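Local coordinates for cytolethal distending toxin protein B (Haemophilus ducreyi, PDB 1SR4) that acts as the DNase I-like subunit of a tripartite bacterial genotoxin and probably damages host DNA, causing cell-cycle arrest and apoptosis, at residues 176-181 with 215-220. Numbering follows the deposited sequence.
Sequences GDFNRA and LDYAIL
CG of Tyr-217 is set between its backbone N and carbonyl carbon (chi1 47°), and CG of Phe-178 lies anti to its own carbonyl carbon (chi1 -76°). These torsions bring the two rings together as an offset stack, with centroids 4.8 Å apart. Their planes are only 16° from parallel. The Phe-178 edge atom CD2 lies over the rim of one Tyr-217 face, while CE2 meets the Tyr-217 carbonyl O in the plane of the phenylalanine ring. The stack sits where strand 171-175 of the DNase I-like fold runs out into the loop before helix 182-189, beside the antiparallel strand 216-221. The GDFN sequence of this loop is a signature of the family.

Gly-176 and Tyr-217 form a hydrogen-bonded pair: Gly-176 N bonds Tyr-217 O at 3.1 Å, and Gly-176 O receives Tyr-217 N. Asp-177 and Asp-216 follow as a non-hydrogen-bonded pair, and Phe-178 N then closes on Leu-215 O at 2.8 Å.

Both aspartates of that pair point to the same face of the sheet, their carboxylates turned well out of a common plane. Asp-177 OD2 lies 4.1 Å from Asp-216 OD1, and each carboxylate is held by partners beyond the pair: Asn-11 ND2 bonds Asp-177 OD2, and Thr-208 OG1 and His-252 ND1 bond Asp-216 OD2. By analogy with DNase I-like nucleases, this cluster probably belongs to the catalytic centre.

On the other face, Pro-182 and Leu-185 of helix 182-189 pack against Tyr-217. Its hydroxyl donates a 2.8 Å bond to Arg-180 O, which lies at the ring's edge and in its plane; seen from the acceptor, OH stands above the plane of the carbonyl.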
loop_
_atom_site.group_PDB
_atom_site.type_symbol
_atom_site.label_atom_id
_atom_site.label_comp_id
_atom_site.label_asym_id
_atom_site.label_seq_id
_atom_site.Cartn_x
_atom_site.Cartn_y
_atom_site.Cartn_z
ATOM N N GLY B 176 -1.719 4.745 -14.521
ATOM C CA GLY B 176 -0.614 3.818 -14.453
ATOM C C GLY B 176 0.749 4.455 -14.409
ATOM O O GLY B 176 0.903 5.605 -14.014
ATOM N N ASP B 177 1.737 3.676 -14.826
ATOM C CA ASP B 177 3.134 4.091 -14.835
ATOM C C ASP B 177 3.451 4.643 -16.222
ATOM O O ASP B 177 3.674 3.869 -17.174
ATOM C CB ASP B 177 3.986 2.865 -14.516
ATOM C CG ASP B 177 5.473 3.167 -14.416
ATOM O OD1 ASP B 177 5.929 4.252 -14.859
ATOM O OD2 ASP B 177 6.185 2.279 -13.889
ATOM N N PHE B 178 3.454 5.974 -16.334
ATOM C CA PHE B 178 3.734 6.647 -17.599
ATOM C C PHE B 178 5.216 6.789 -17.887
ATOM O O PHE B 178 5.611 7.095 -19.010
ATOM C CB PHE B 178 3.061 8.022 -17.625
ATOM C CG PHE B 178 1.580 7.952 -17.854
ATOM C CD1 PHE B 178 1.068 7.962 -19.144
ATOM C CD2 PHE B 178 0.697 7.847 -16.781
ATOM C CE1 PHE B 178 -0.304 7.874 -19.375
ATOM C CE2 PHE B 178 -0.676 7.756 -17.001
ATOM C CZ PHE B 178 -1.176 7.772 -18.306
ATOM N N ASN B 179 6.038 6.575 -16.869
ATOM C CA ASN B 179 7.474 6.650 -17.040
ATOM C C ASN B 179 8.002 7.967 -17.598
ATOM O O ASN B 179 8.992 7.980 -18.315
ATOM C CB ASN B 179 7.967 5.474 -17.905
ATOM C CG ASN B 179 8.428 4.293 -17.061
ATOM O OD1 ASN B 179 9.128 4.487 -16.076
ATOM N ND2 ASN B 179 8.049 3.070 -17.444
ATOM N N ARG B 180 7.344 9.070 -17.262
ATOM C CA ARG B 180 7.785 10.403 -17.690
ATOM C C ARG B 180 7.033 11.392 -16.819
ATOM O O ARG B 180 5.966 11.072 -16.298
ATOM C CB ARG B 180 7.474 10.650 -19.174
ATOM C CG ARG B 180 5.985 10.568 -19.519
ATOM C CD ARG B 180 5.774 10.324 -21.005
ATOM N NE ARG B 180 6.146 11.479 -21.816
ATOM C CZ ARG B 180 5.986 11.525 -23.136
ATOM N NH1 ARG B 180 5.470 10.484 -23.779
ATOM N NH2 ARG B 180 6.325 12.611 -23.811
ATOM N N ALA B 181 7.586 12.584 -16.644
ATOM C CA ALA B 181 6.955 13.590 -15.812
ATOM C C ALA B 181 5.618 14.038 -16.385
ATOM O O ALA B 181 5.411 14.037 -17.598
ATOM C CB ALA B 181 7.889 14.785 -15.660
ATOM N N LEU B 215 6.169 9.412 -11.687
ATOM C CA LEU B 215 5.944 8.539 -12.843
ATOM C C LEU B 215 4.552 7.905 -12.924
ATOM O O LEU B 215 4.147 7.427 -13.985
ATOM C CB LEU B 215 6.975 7.408 -12.813
ATOM C CG LEU B 215 8.459 7.785 -12.651
ATOM C CD1 LEU B 215 9.281 6.520 -12.381
ATOM C CD2 LEU B 215 8.964 8.523 -13.914
ATOM N N ASP B 216 3.831 7.912 -11.807
ATOM C CA ASP B 216 2.524 7.277 -11.714
ATOM C C ASP B 216 1.410 8.281 -11.503
ATOM O O ASP B 216 1.370 8.984 -10.492
ATOM C CB ASP B 216 2.555 6.287 -10.556
ATOM C CG ASP B 216 3.702 5.295 -10.681
ATOM O OD1 ASP B 216 3.570 4.339 -11.486
ATOM O OD2 ASP B 216 4.737 5.484 -9.990
ATOM N N TYR B 217 0.497 8.345 -12.467
ATOM C CA TYR B 217 -0.603 9.280 -12.364
ATOM C C TYR B 217 -1.696 8.904 -13.349
ATOM O O TYR B 217 -1.771 7.759 -13.801
ATOM C CB TYR B 217 -0.107 10.723 -12.588
ATOM C CG TYR B 217 0.805 10.910 -13.788
ATOM C CD1 TYR B 217 0.295 11.280 -15.033
ATOM C CD2 TYR B 217 2.189 10.732 -13.671
ATOM C CE1 TYR B 217 1.145 11.473 -16.143
ATOM C CE2 TYR B 217 3.045 10.918 -14.765
ATOM C CZ TYR B 217 2.517 11.284 -15.996
ATOM O OH TYR B 217 3.352 11.431 -17.082
ATOM N N ALA B 218 -2.556 9.855 -13.665
ATOM C CA ALA B 218 -3.647 9.567 -14.580
ATOM C C ALA B 218 -3.917 10.671 -15.593
ATOM O O ALA B 218 -3.470 11.811 -15.437
ATOM C CB ALA B 218 -4.924 9.294 -13.770
ATOM N N ILE B 219 -4.631 10.308 -16.651
ATOM C CA ILE B 219 -5.069 11.266 -17.645
ATOM C C ILE B 219 -6.518 10.868 -17.909
ATOM O O ILE B 219 -6.834 9.678 -18.067
ATOM C CB ILE B 219 -4.235 11.240 -18.954
ATOM C CG1 ILE B 219 -4.784 12.314 -19.902
ATOM C CG2 ILE B 219 -4.283 9.867 -19.608
ATOM C CD1 ILE B 219 -3.817 12.735 -21.009
ATOM N N LEU B 220 -7.418 11.839 -17.932
ATOM C CA LEU B 220 -8.813 11.466 -18.141
ATOM C C LEU B 220 -9.612 12.359 -19.062
ATOM O O LEU B 220 -9.209 13.471 -19.374
ATOM C CB LEU B 220 -9.526 11.388 -16.794
ATOM C CG LEU B 220 -9.632 12.658 -15.955
ATOM C CD1 LEU B 220 -10.827 13.493 -16.411
ATOM C CD2 LEU B 220 -9.826 12.263 -14.491
#